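Local coordinates for exodeoxyribonuclease (Neisseria meningitidis, PDB 2JC5), which probably cuts DNA at apurinic or apyrimidinic sites during repair, as a metal-dependent phosphodiesterase of the AP/ExoA family, at residues Cys33-Lys38 and Ser67-Tyr72; Gly11-Tyr16 and Leu37-Ala42; Gly201-Ser206 and Arg219-Met224; Gly28-Cys33 and Tyr72-Pro77. All coordinates share one frame; numbering follows the deposited sequence.

Overall arrangement
Contacts 1 and 4 are successive parts of one antiparallel pairing, strand 31-35 with strand 69-73. They share C33 and Y72, and their centres are about 13 Å apart. Contact 1 lies at the metal end and holds E36, which binds magnesium together with N10. Contact 2 continues from it, sharing L37 and K38, with its centre about 8 Å away. There E36 O lies 2.8 Å from G11 N, probably hydrogen-bonded. Contact 3 belongs to the other sheet and lies about 16 Å from contact 1, centre to centre, on the opposite side of the chain's centre. It brings W204 to the bicine pocket and D221 to H247. Contact 4 lies farthest from contact 3, with centres about 21 Å apart.

Contact 1: residues Cys33-Lys38 and Ser67-Tyr72; sequences CVQELK and SGVAVY. With MG (magnesium ion), chain B.
An antiparallel strand pair, 31-35 with 69-73, sets V34 against A70 and ends beside the metal ligand E36. V34 N donates to A70 O at 2.9 Å, and A70 N donates back to V34 O at 3.0 Å. C33-V71 and Q35-V69 are the flanking non-hydrogen-bonded pairs. In the conformer given, V34 CG2 packs on A70 CB at 3.8 Å and meets the Y72 ring obliquely. On the other face, C33 SG lies 4.0 Å from V71 CG2. The pairing is part of the six-stranded sheet of the DNase I-like fold, and strand 103-109 of the second sheet covers the C33 face. Beyond Q35 the regular ladder stops. G68 O takes L37 N at 3.1 Å from above its carbonyl plane, and takes E36 N only weakly. K38 N donates to S67 O at 2.8 Å, nearly along the C=O axis. E36 has CG anti to the backbone N (chi1 -158°) and an extended chain. In this one of two conformers its OE1 binds magnesium at 2.1 Å. N10 OD1 and four waters complete six ligands. A further water donates to E36 OE2 and accepts from S67 N at 2.8 Å.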
loop_
_atom_site.group_PDB
_atom_site.type_symbol
_atom_site.label_atom_id
_atom_site.label_comp_id
_atom_site.label_asym_id
_atom_site.label_seq_id
_atom_site.Cartn_x
_atom_site.Cartn_y
_atom_site.Cartn_z
ATOM N N CYS A 33 -1.757 -7.420 0.353
ATOM C CA CYS A 33 -1.511 -6.549 -0.764
ATOM C C CYS A 33 -0.041 -6.236 -0.758
ATOM O O CYS A 33 0.470 -5.721 0.248
ATOM C CB CYS A 33 -2.301 -5.265 -0.604
ATOM S SG CYS A 33 -4.052 -5.527 -0.675
ATOM N N VAL A 34 0.628 -6.534 -1.872
ATOM C CA VAL A 34 2.052 -6.240 -1.960
ATOM C C VAL A 34 2.349 -5.253 -3.065
ATOM O O VAL A 34 1.646 -5.172 -4.081
ATOM C CB VAL A 34 2.950 -7.496 -2.095
ATOM C CG1 VAL A 34 2.707 -8.437 -0.923
ATOM C CG2 VAL A 34 2.729 -8.215 -3.436
ATOM N N GLN A 35 3.393 -4.463 -2.827
ATOM C CA GLN A 35 3.858 -3.515 -3.817
ATOM C C GLN A 35 5.336 -3.697 -4.071
ATOM O O GLN A 35 6.094 -4.151 -3.208
ATOM C CB GLN A 35 3.614 -2.074 -3.382
ATOM C CG GLN A 35 2.181 -1.768 -3.011
ATOM C CD GLN A 35 1.858 -2.170 -1.579
ATOM O OE1 GLN A 35 2.695 -1.993 -0.692
ATOM N NE2 GLN A 35 0.656 -2.735 -1.351
ATOM N N GLU A 36 5.717 -3.300 -5.276
ATOM C CA GLU A 36 7.077 -3.400 -5.804
ATOM C C GLU A 36 7.575 -4.840 -5.913
ATOM O O GLU A 36 8.580 -5.248 -5.306
ATOM C CB GLU A 36 8.065 -2.477 -5.078
ATOM C CG GLU A 36 9.269 -2.205 -5.975
ATOM C CD GLU A 36 10.408 -1.469 -5.336
ATOM O OE1 GLU A 36 10.510 -1.459 -4.101
ATOM O OE2 GLU A 36 11.221 -0.900 -6.095
ATOM N N LEU A 37 6.885 -5.593 -6.762
ATOM C CA LEU A 37 7.295 -6.950 -7.096
ATOM C C LEU A 37 8.725 -6.974 -7.672
ATOM O O LEU A 37 9.483 -7.914 -7.435
ATOM C CB LEU A 37 6.381 -7.544 -8.143
ATOM C CG LEU A 37 4.911 -7.732 -7.743
ATOM C CD1 LEU A 37 4.035 -8.146 -8.963
ATOM C CD2 LEU A 37 4.812 -8.721 -6.597
ATOM N N LYS A 38 9.064 -5.955 -8.449
ATOM C CA LYS A 38 10.329 -5.898 -9.214
ATOM C C LYS A 38 10.486 -7.159 -10.061
ATOM O O LYS A 38 11.582 -7.718 -10.161
ATOM C CB LYS A 38 11.586 -5.740 -8.330
ATOM C CG LYS A 38 11.738 -4.451 -7.533
ATOM C CD LYS A 38 13.182 -4.377 -6.961
ATOM C CE LYS A 38 13.451 -3.145 -6.149
ATOM N NZ LYS A 38 14.905 -3.038 -5.887
ATOM N N SER A 67 8.731 -2.075 -10.155
ATOM C CA SER A 67 7.344 -1.814 -9.756
ATOM C C SER A 67 6.523 -3.111 -9.707
ATOM O O SER A 67 7.070 -4.166 -9.349
ATOM C CB SER A 67 6.769 -0.713 -10.675
ATOM O OG SER A 67 5.503 -0.266 -10.246
ATOM N N GLY A 68 5.231 -3.044 -10.018
ATOM C CA GLY A 68 4.360 -4.215 -9.947
ATOM C C GLY A 68 3.683 -4.304 -8.585
ATOM O O GLY A 68 4.279 -4.008 -7.544
ATOM N N VAL A 69 2.419 -4.698 -8.607
ATOM C CA VAL A 69 1.643 -4.918 -7.399
ATOM C C VAL A 69 0.841 -6.196 -7.525
ATOM O O VAL A 69 0.602 -6.710 -8.633
ATOM C CB VAL A 69 0.669 -3.726 -7.116
ATOM C CG1 VAL A 69 1.420 -2.397 -6.905
ATOM C CG2 VAL A 69 -0.339 -3.592 -8.233
ATOM N N ALA A 70 0.426 -6.711 -6.372
ATOM C CA ALA A 70 -0.413 -7.899 -6.335
ATOM C C ALA A 70 -1.332 -7.889 -5.121
ATOM O O ALA A 70 -1.052 -7.257 -4.102
ATOM C CB ALA A 70 0.431 -9.182 -6.340
ATOM N N VAL A 71 -2.424 -8.637 -5.251
ATOM C CA VAL A 71 -3.329 -8.914 -4.146
ATOM C C VAL A 71 -3.458 -10.425 -4.022
ATOM O O VAL A 71 -3.811 -11.108 -5.000
ATOM C CB VAL A 71 -4.719 -8.322 -4.366
ATOM C CG1 VAL A 71 -5.658 -8.733 -3.224
ATOM C CG2 VAL A 71 -4.688 -6.788 -4.454
ATOM N N TYR A 72 -3.165 -10.942 -2.828
ATOM C CA TYR A 72 -3.298 -12.372 -2.524
ATOM C C TYR A 72 -4.422 -12.535 -1.526
ATOM O O TYR A 72 -4.531 -11.751 -0.586
ATOM C CB TYR A 72 -2.033 -12.910 -1.892
ATOM C CG TYR A 72 -0.787 -12.709 -2.711
ATOM C CD1 TYR A 72 -0.649 -13.283 -3.967
ATOM C CD2 TYR A 72 0.283 -11.988 -2.208
ATOM C CE1 TYR A 72 0.521 -13.096 -4.720
ATOM C CE2 TYR A 72 1.447 -11.810 -2.940
ATOM C CZ TYR A 72 1.567 -12.373 -4.188
ATOM O OH TYR A 72 2.744 -12.158 -4.889
HETATM MG MG MG B . 11.826 -0.311 -2.944
HETATM O O HOH W 1 10.628 -0.656 -8.582
HETATM O O HOH W 2 12.874 -0.013 -4.433
HETATM O O HOH W 3 12.978 1.038 -1.963
HETATM O O HOH W 4 10.773 1.158 -3.189
HETATM O O HOH W 5 10.814 -0.710 -1.412
#

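Contact 2: residues Gly11-Tyr16 and Leu37-Ala42; sequences GIRSAY and LKAQEA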
loop_
_atom_site.group_PDB
_atom_site.type_symbol
_atom_site.label_atom_id
_atom_site.label_comp_id
_atom_site.label_asym_id
_atom_site.label_seq_id
_atom_site.Cartn_x
_atom_site.Cartn_y
_atom_site.Cartn_z
ATOM N N GLY A 11 10.963 -5.814 -3.927
ATOM C CA GLY A 11 11.368 -6.953 -4.722
ATOM C C GLY A 11 10.884 -8.235 -4.099
ATOM O O GLY A 11 11.392 -8.649 -3.047
ATOM N N ILE A 12 9.914 -8.893 -4.727
ATOM C CA ILE A 12 9.334 -10.080 -4.119
ATOM C C ILE A 12 10.355 -11.226 -4.039
ATOM O O ILE A 12 10.368 -12.001 -3.063
ATOM C CB ILE A 12 8.023 -10.517 -4.821
ATOM C CG1 ILE A 12 7.302 -11.574 -3.985
ATOM C CG2 ILE A 12 8.285 -11.046 -6.238
ATOM C CD1 ILE A 12 5.882 -11.822 -4.448
ATOM N N ARG A 13 11.240 -11.319 -5.022
ATOM C CA ARG A 13 12.259 -12.362 -4.961
ATOM C C ARG A 13 13.193 -12.137 -3.753
ATOM O O ARG A 13 13.523 -13.078 -3.010
ATOM C CB ARG A 13 13.012 -12.488 -6.292
ATOM C CG ARG A 13 12.171 -13.136 -7.374
ATOM C CD ARG A 13 12.789 -13.041 -8.756
ATOM N NE ARG A 13 12.669 -11.691 -9.308
ATOM C CZ ARG A 13 13.172 -11.317 -10.477
ATOM N NH1 ARG A 13 13.824 -12.200 -11.232
ATOM N NH2 ARG A 13 12.987 -10.079 -10.913
ATOM N N SER A 14 13.599 -10.892 -3.534
ATOM C CA SER A 14 14.378 -10.568 -2.340
ATOM C C SER A 14 13.635 -10.842 -1.044
ATOM O O SER A 14 14.201 -11.394 -0.092
ATOM C CB SER A 14 14.824 -9.103 -2.353
ATOM O OG SER A 14 15.997 -8.955 -3.125
ATOM N N ALA A 15 12.368 -10.450 -0.982
ATOM C CA ALA A 15 11.592 -10.609 0.245
ATOM C C ALA A 15 11.413 -12.083 0.577
ATOM O O ALA A 15 11.423 -12.467 1.757
ATOM C CB ALA A 15 10.235 -9.921 0.116
ATOM N N TYR A 16 11.230 -12.903 -0.453
ATOM C CA TYR A 16 11.123 -14.346 -0.242
ATOM C C TYR A 16 12.421 -14.960 0.279
ATOM O O TYR A 16 12.366 -15.963 0.954
ATOM C CB TYR A 16 10.656 -15.043 -1.526
ATOM C CG TYR A 16 9.151 -15.113 -1.705
ATOM C CD1 TYR A 16 8.319 -14.079 -1.317
ATOM C CD2 TYR A 16 8.550 -16.227 -2.256
ATOM C CE1 TYR A 16 6.939 -14.153 -1.482
ATOM C CE2 TYR A 16 7.180 -16.311 -2.417
ATOM C CZ TYR A 16 6.378 -15.268 -2.029
ATOM O OH TYR A 16 5.015 -15.342 -2.183
ATOM N N LEU A 37 6.885 -5.593 -6.762
ATOM C CA LEU A 37 7.295 -6.950 -7.096
ATOM C C LEU A 37 8.725 -6.974 -7.672
ATOM O O LEU A 37 9.483 -7.914 -7.435
ATOM C CB LEU A 37 6.381 -7.544 -8.143
ATOM C CG LEU A 37 4.911 -7.732 -7.743
ATOM C CD1 LEU A 37 4.035 -8.146 -8.963
ATOM C CD2 LEU A 37 4.812 -8.721 -6.597
ATOM N N LYS A 38 9.064 -5.955 -8.449
ATOM C CA LYS A 38 10.329 -5.898 -9.214
ATOM C C LYS A 38 10.486 -7.159 -10.061
ATOM O O LYS A 38 11.582 -7.718 -10.161
ATOM C CB LYS A 38 11.586 -5.740 -8.330
ATOM C CG LYS A 38 11.738 -4.451 -7.533
ATOM C CD LYS A 38 13.182 -4.377 -6.961
ATOM C CE LYS A 38 13.451 -3.145 -6.149
ATOM N NZ LYS A 38 14.905 -3.038 -5.887
ATOM N N ALA A 39 9.389 -7.596 -10.668
ATOM C CA ALA A 39 9.337 -8.871 -11.368
ATOM C C ALA A 39 8.212 -8.785 -12.370
ATOM O O ALA A 39 7.193 -8.151 -12.093
ATOM C CB ALA A 39 9.087 -10.034 -10.381
ATOM N N GLN A 40 8.412 -9.389 -13.537
ATOM C CA GLN A 40 7.334 -9.615 -14.487
ATOM C C GLN A 40 6.765 -11.011 -14.294
ATOM O O GLN A 40 7.311 -11.809 -13.544
ATOM C CB GLN A 40 7.860 -9.417 -15.890
ATOM C CG GLN A 40 8.387 -8.019 -16.059
ATOM C CD GLN A 40 9.003 -7.785 -17.380
ATOM O OE1 GLN A 40 9.726 -8.633 -17.909
ATOM N NE2 GLN A 40 8.742 -6.603 -17.935
ATOM N N GLU A 41 5.664 -11.311 -14.968
ATOM C CA GLU A 41 4.987 -12.584 -14.744
ATOM C C GLU A 41 5.924 -13.778 -14.962
ATOM O O GLU A 41 5.915 -14.732 -14.179
ATOM C CB GLU A 41 3.735 -12.685 -15.611
ATOM C CG GLU A 41 2.824 -13.845 -15.254
ATOM C CD GLU A 41 1.441 -13.733 -15.876
ATOM O OE1 GLU A 41 0.866 -12.610 -15.931
ATOM O OE2 GLU A 41 0.925 -14.792 -16.295
ATOM N N ALA A 42 6.772 -13.684 -15.984
ATOM C CA ALA A 42 7.733 -14.739 -16.295
ATOM C C ALA A 42 8.733 -15.016 -15.176
ATOM O O ALA A 42 9.316 -16.099 -15.121
ATOM C CB ALA A 42 8.485 -14.404 -17.591
#
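L37 meets I12 through both backbone and side chain. L37 O accepts I12 N at 2.9 Å, with the donor 40° out of the carbonyl plane. The same oxygen lies 3.4 Å from G11 CA, a CA-H...O contact. The two side chains lie side by side and point the same way. In the I12 conformer given, CD1 is 3.9 Å from L37 CD2. K38 comes next, its extended chain running past G11, with CG 3.8 Å from G11 CA. G11 has no side chain, and the methylenes lie close against its backbone. The K38 side chain continues to about 5 Å from the magnesium ion at the nearest atoms. K38 O accepts R13 NH2 at 2.8 Å. This bond lies in the carbonyl plane and only 5° out of the guanidinium plane. The bend at chi3 (-75°) of R13 brings the group back to the loop. A39 CB points toward the helix, 3.9 Å from R13 NH2 and 4.3 Å from I12 CG2. G11 is the N-cap of helix 12-17, and its O receives A15 N. The start of this helix is thus joined to the loop after strand 31-35, just beyond the magnesium ligands N10 and E36, which follow the parallel strands 2-8 and 31-35 of this DNase I-like fold.

Contact 3: residues Gly201-Ser206 and Arg219-Met224; sequences GYTWWS and RIDYQM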
loop_
_atom_site.group_PDB
_atom_site.type_symbol
_atom_site.label_atom_id
_atom_site.label_comp_id
_atom_site.label_asym_id
_atom_site.label_seq_id
_atom_site.Cartn_x
_atom_site.Cartn_y
_atom_site.Cartn_z
ATOM N N GLY A 201 3.974 5.448 13.895
ATOM C CA GLY A 201 3.694 4.356 12.976
ATOM C C GLY A 201 4.493 4.346 11.692
ATOM O O GLY A 201 3.953 4.012 10.637
ATOM N N TYR A 202 5.773 4.706 11.755
ATOM C CA TYR A 202 6.611 4.687 10.552
ATOM C C TYR A 202 6.583 3.300 9.914
ATOM O O TYR A 202 6.562 2.286 10.602
ATOM C CB TYR A 202 8.080 5.036 10.842
ATOM C CG TYR A 202 8.357 6.275 11.645
ATOM C CD1 TYR A 202 7.555 7.402 11.565
ATOM C CD2 TYR A 202 9.470 6.336 12.481
ATOM C CE1 TYR A 202 7.842 8.558 12.308
ATOM C CE2 TYR A 202 9.757 7.474 13.223
ATOM C CZ TYR A 202 8.939 8.573 13.146
ATOM O OH TYR A 202 9.241 9.670 13.911
ATOM N N THR A 203 6.627 3.292 8.586
ATOM C CA THR A 203 6.577 2.085 7.772
ATOM C C THR A 203 7.732 1.960 6.787
ATOM O O THR A 203 7.831 0.930 6.131
ATOM C CB THR A 203 5.256 2.003 6.966
ATOM O OG1 THR A 203 5.163 3.107 6.055
ATOM C CG2 THR A 203 4.049 1.989 7.896
ATOM N N TRP A 204 8.602 2.976 6.700
ATOM C CA TRP A 204 9.738 2.952 5.777
ATOM C C TRP A 204 10.957 3.629 6.368
ATOM O O TRP A 204 10.841 4.661 7.031
ATOM C CB TRP A 204 9.367 3.664 4.469
ATOM C CG TRP A 204 10.500 3.704 3.487
ATOM C CD1 TRP A 204 10.941 2.692 2.693
ATOM C CD2 TRP A 204 11.327 4.826 3.204
ATOM N NE1 TRP A 204 12.006 3.110 1.937
ATOM C CE2 TRP A 204 12.259 4.425 2.222
ATOM C CE3 TRP A 204 11.372 6.134 3.683
ATOM C CZ2 TRP A 204 13.236 5.278 1.722
ATOM C CZ3 TRP A 204 12.350 6.978 3.189
ATOM C CH2 TRP A 204 13.272 6.540 2.213
ATOM N N TRP A 205 12.125 3.036 6.108
ATOM C CA TRP A 205 13.425 3.604 6.456
ATOM C C TRP A 205 14.319 3.319 5.266
ATOM O O TRP A 205 14.180 2.262 4.650
ATOM C CB TRP A 205 14.010 2.933 7.697
ATOM C CG TRP A 205 13.107 2.941 8.891
ATOM C CD1 TRP A 205 13.207 3.759 9.993
ATOM C CD2 TRP A 205 11.948 2.113 9.117
ATOM N NE1 TRP A 205 12.197 3.471 10.879
ATOM C CE2 TRP A 205 11.412 2.474 10.368
ATOM C CE3 TRP A 205 11.329 1.088 8.391
ATOM C CZ2 TRP A 205 10.280 1.867 10.891
ATOM C CZ3 TRP A 205 10.215 0.491 8.913
ATOM C CH2 TRP A 205 9.705 0.871 10.156
ATOM N N SER A 206 15.250 4.217 4.941
ATOM C CA SER A 206 15.954 4.077 3.670
ATOM C C SER A 206 16.905 2.890 3.563
ATOM O O SER A 206 17.246 2.483 2.453
ATOM C CB SER A 206 16.679 5.356 3.289
ATOM O OG SER A 206 17.835 5.553 4.050
ATOM N N ARG A 219 6.087 7.359 7.689
ATOM C CA ARG A 219 4.859 6.599 7.490
ATOM C C ARG A 219 4.302 6.962 6.108
ATOM O O ARG A 219 3.639 7.994 5.924
ATOM C CB ARG A 219 3.829 6.895 8.578
ATOM C CG ARG A 219 2.617 5.978 8.476
ATOM C CD ARG A 219 1.698 6.180 9.629
ATOM N NE ARG A 219 0.999 7.451 9.546
ATOM C CZ ARG A 219 -0.220 7.612 9.044
ATOM N NH1 ARG A 219 -0.906 6.566 8.565
ATOM N NH2 ARG A 219 -0.751 8.828 9.034
ATOM N N ILE A 220 4.634 6.134 5.122
ATOM C CA ILE A 220 4.200 6.349 3.741
ATOM C C ILE A 220 3.292 5.232 3.211
ATOM O O ILE A 220 2.805 5.333 2.086
ATOM C CB ILE A 220 5.394 6.607 2.797
ATOM C CG1 ILE A 220 6.392 5.447 2.846
ATOM C CG2 ILE A 220 6.054 7.947 3.136
ATOM C CD1 ILE A 220 7.519 5.547 1.792
ATOM N N ASP A 221 3.073 4.190 4.018
ATOM C CA ASP A 221 2.171 3.093 3.688
ATOM C C ASP A 221 0.900 3.290 4.484
ATOM O O ASP A 221 0.953 3.681 5.655
ATOM C CB ASP A 221 2.826 1.764 4.024
ATOM C CG ASP A 221 4.099 1.534 3.222
ATOM O OD1 ASP A 221 4.003 1.021 2.076
ATOM O OD2 ASP A 221 5.206 1.861 3.717
ATOM N N TYR A 222 -0.231 3.048 3.840
ATOM C CA TYR A 222 -1.544 3.316 4.426
ATOM C C TYR A 222 -2.526 2.210 4.119
ATOM O O TYR A 222 -2.402 1.509 3.115
ATOM C CB TYR A 222 -2.188 4.575 3.832
ATOM C CG TYR A 222 -1.486 5.878 4.012
ATOM C CD1 TYR A 222 -0.382 6.211 3.235
ATOM C CD2 TYR A 222 -1.944 6.817 4.923
ATOM C CE1 TYR A 222 0.253 7.411 3.396
ATOM C CE2 TYR A 222 -1.315 8.027 5.069
ATOM C CZ TYR A 222 -0.220 8.328 4.292
ATOM O OH TYR A 222 0.385 9.561 4.432
ATOM N N GLN A 223 -3.555 2.127 4.950
ATOM C CA GLN A 223 -4.843 1.539 4.563
ATOM C C GLN A 223 -5.871 2.655 4.644
ATOM O O GLN A 223 -6.165 3.142 5.726
ATOM C CB GLN A 223 -5.189 0.350 5.469
ATOM C CG GLN A 223 -4.209 -0.811 5.292
ATOM C CD GLN A 223 -4.675 -2.171 5.840
ATOM O OE1 GLN A 223 -5.863 -2.437 6.040
ATOM N NE2 GLN A 223 -3.715 -3.047 6.056
ATOM N N MET A 224 -6.335 3.114 3.483
ATOM C CA MET A 224 -7.393 4.122 3.413
ATOM C C MET A 224 -8.726 3.402 3.277
ATOM O O MET A 224 -8.870 2.563 2.396
ATOM C CB MET A 224 -7.209 5.061 2.221
ATOM C CG MET A 224 -5.980 5.952 2.312
ATOM S SD MET A 224 -6.186 7.223 3.590
ATOM C CE MET A 224 -4.858 8.335 3.122
#
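T203 and D221 form the tight centre of this contact, next to a classic beta bulge in which T203 and W204 both face W218. T203 OG1 donates at 2.6 Å to the anti lone pair of D221 OD2. It also accepts I220 N at 3.2 Å. The hydroxyl reaches both because OG1 sits between the backbone N and the carbonyl carbon (chi1 62°). D221 OD2 is gripped a second time by H247 ND1. T203 is thus a second-shell residue that helps fix the carboxylate beside H247. D221 is predicted to be important for catalysis, and H247 is a predicted proton acceptor. W204 extends the buried part, with CB 3.8 Å from I220 CD1. Its indole then leads away from I220 into the bicine pocket, where NE1 bonds to D246 OD2. The looser side is at Y202, which is partly exposed. Y202 turns its side chain away, and its CA comes no nearer to R219 than 4.0 Å from the N. The neighbouring meeting of G201 with the buried R219 is close, though no hydrogen bond joins them. The R219 guanidinium is held by salt bridges to D158 and D190. With CG anti to the backbone N (chi1 -173°), the R219 chain passes CG and CD across the tip of the G201 carbonyl, G201 O being 3.2 Å from R219 CG and 3.3 Å from R219 CD.

Contact 4: residues Gly28-Cys33 and Tyr72-Pro77; sequences GADIVC and YSKRKP. With GOL (glycerol), chain D.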
loop_
_atom_site.group_PDB
_atom_site.type_symbol
_atom_site.label_atom_id
_atom_site.label_comp_id
_atom_site.label_asym_id
_atom_site.label_seq_id
_atom_site.Cartn_x
_atom_site.Cartn_y
_atom_site.Cartn_z
ATOM N N GLY A 28 -1.396 -15.048 9.602
ATOM C CA GLY A 28 -2.837 -15.262 9.645
ATOM C C GLY A 28 -3.627 -14.354 8.727
ATOM O O GLY A 28 -4.852 -14.312 8.804
ATOM N N ALA A 29 -2.941 -13.631 7.845
ATOM C CA ALA A 29 -3.626 -12.712 6.935
ATOM C C ALA A 29 -4.636 -13.421 6.047
ATOM O O ALA A 29 -4.341 -14.478 5.474
ATOM C CB ALA A 29 -2.620 -11.983 6.048
ATOM N N ASP A 30 -5.792 -12.790 5.895
ATOM C CA ASP A 30 -6.793 -13.172 4.912
ATOM C C ASP A 30 -6.490 -12.614 3.524
ATOM O O ASP A 30 -6.738 -13.282 2.510
ATOM C CB ASP A 30 -8.160 -12.702 5.353
ATOM C CG ASP A 30 -8.589 -13.359 6.633
ATOM O OD1 ASP A 30 -8.957 -14.554 6.560
ATOM O OD2 ASP A 30 -8.511 -12.715 7.706
ATOM N N ILE A 31 -5.952 -11.392 3.495
ATOM C CA ILE A 31 -5.607 -10.701 2.256
ATOM C C ILE A 31 -4.271 -10.011 2.457
ATOM O O ILE A 31 -4.053 -9.394 3.501
ATOM C CB ILE A 31 -6.664 -9.638 1.861
ATOM C CG1 ILE A 31 -8.042 -10.299 1.683
ATOM C CG2 ILE A 31 -6.258 -8.934 0.574
ATOM C CD1 ILE A 31 -9.183 -9.336 1.554
ATOM N N VAL A 32 -3.375 -10.165 1.480
ATOM C CA VAL A 32 -2.062 -9.523 1.504
ATOM C C VAL A 32 -1.922 -8.729 0.211
ATOM O O VAL A 32 -2.010 -9.292 -0.888
ATOM C CB VAL A 32 -0.907 -10.548 1.659
ATOM C CG1 VAL A 32 0.466 -9.832 1.720
ATOM C CG2 VAL A 32 -1.106 -11.359 2.927
ATOM N N CYS A 33 -1.757 -7.420 0.353
ATOM C CA CYS A 33 -1.511 -6.549 -0.764
ATOM C C CYS A 33 -0.041 -6.236 -0.758
ATOM O O CYS A 33 0.470 -5.721 0.248
ATOM C CB CYS A 33 -2.301 -5.265 -0.604
ATOM S SG CYS A 33 -4.052 -5.527 -0.675
ATOM N N TYR A 72 -3.165 -10.942 -2.828
ATOM C CA TYR A 72 -3.298 -12.372 -2.524
ATOM C C TYR A 72 -4.422 -12.535 -1.526
ATOM O O TYR A 72 -4.531 -11.751 -0.586
ATOM C CB TYR A 72 -2.033 -12.910 -1.892
ATOM C CG TYR A 72 -0.787 -12.709 -2.711
ATOM C CD1 TYR A 72 -0.649 -13.283 -3.967
ATOM C CD2 TYR A 72 0.283 -11.988 -2.208
ATOM C CE1 TYR A 72 0.521 -13.096 -4.720
ATOM C CE2 TYR A 72 1.447 -11.810 -2.940
ATOM C CZ TYR A 72 1.567 -12.373 -4.188
ATOM O OH TYR A 72 2.744 -12.158 -4.889
ATOM N N SER A 73 -5.261 -13.540 -1.720
ATOM C CA SER A 73 -6.409 -13.708 -0.852
ATOM C C SER A 73 -6.732 -15.166 -0.643
ATOM O O SER A 73 -6.631 -15.963 -1.585
ATOM C CB SER A 73 -7.630 -12.977 -1.425
ATOM O OG SER A 73 -7.965 -13.428 -2.724
ATOM N N LYS A 74 -7.128 -15.514 0.583
ATOM C CA LYS A 74 -7.565 -16.883 0.829
ATOM C C LYS A 74 -8.795 -17.239 -0.004
ATOM O O LYS A 74 -8.892 -18.367 -0.534
ATOM C CB LYS A 74 -7.848 -17.124 2.326
ATOM C CG LYS A 74 -6.634 -17.046 3.198
ATOM C CD LYS A 74 -6.912 -17.507 4.634
ATOM C CE LYS A 74 -5.633 -17.687 5.397
ATOM N NZ LYS A 74 -5.875 -18.134 6.812
ATOM N N ARG A 75 -9.737 -16.310 -0.098
ATOM C CA ARG A 75 -10.982 -16.530 -0.832
ATOM C C ARG A 75 -10.861 -16.028 -2.263
ATOM O O ARG A 75 -10.025 -15.184 -2.573
ATOM C CB ARG A 75 -12.142 -15.823 -0.135
ATOM C CG ARG A 75 -12.476 -16.413 1.250
ATOM C CD ARG A 75 -12.955 -17.865 1.177
ATOM N N LYS A 76 -11.707 -16.556 -3.138
ATOM C CA LYS A 76 -11.656 -16.230 -4.555
ATOM C C LYS A 76 -12.409 -14.940 -4.817
ATOM O O LYS A 76 -13.603 -14.845 -4.506
ATOM C CB LYS A 76 -12.296 -17.344 -5.382
ATOM C CG LYS A 76 -12.077 -17.178 -6.868
ATOM C CD LYS A 76 -12.867 -18.200 -7.669
ATOM C CE LYS A 76 -12.659 -17.994 -9.144
ATOM N NZ LYS A 76 -11.231 -17.929 -9.487
ATOM N N PRO A 77 -11.728 -13.932 -5.392
ATOM C CA PRO A 77 -12.510 -12.748 -5.701
ATOM C C PRO A 77 -13.530 -13.043 -6.778
ATOM O O PRO A 77 -13.315 -13.903 -7.639
ATOM C CB PRO A 77 -11.472 -11.738 -6.172
ATOM C CG PRO A 77 -10.257 -12.476 -6.463
ATOM C CD PRO A 77 -10.313 -13.806 -5.797
HETATM C C1 GOL D . -10.541 -12.733 1.450
HETATM O O1 GOL D . -9.789 -13.905 1.699
HETATM C C2 GOL D . -11.934 -12.823 2.057
HETATM O O2 GOL D . -11.856 -13.127 3.431
HETATM C C3 GOL D . -12.662 -11.503 1.856
HETATM O O3 GOL D . -14.046 -11.767 1.877
HETATM O O HOH W 6 -7.013 -16.117 7.891
#
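D30 O is gripped from several directions. K74 N donates to it at 3.0 Å, with an N-H...O angle of 165°. The O1 hydroxyl of a glycerol, probably from the crystallisation liquor, donates to D30 O at 3.2 Å. S73 CA adds a CA-H...O contact. R75 N donates to the same glycerol O1 at 3.0 Å, and the ligand carbons lie against I31 CG1 and CD1. One step on, V32 and Y72 form the hydrogen-bonded antiparallel pair, with V32 N to Y72 O and Y72 N to V32 O both 2.8 Å. I31 and S73 form the non-hydrogen-bonded pair beside it. The extended K74 side chain crosses D30 obliquely, and CE comes 3.5 Å from A29 O. D30 OD2 accepts K3 N. K74 NZ and D30 OD1 do not touch, but a water joins them, 2.6 Å from K74 NZ and 2.8 Å from D30 OD1. After the strand, S73 OG donates to R75 O at 2.7 Å. Here strand 31-35 starts just after helix 20-26 and lies between strands 2-8 and 69-73. Strand 55-59 borders 69-73 on its far side, and I31 and S73 face F100 of strand 95-100 in the second sheet.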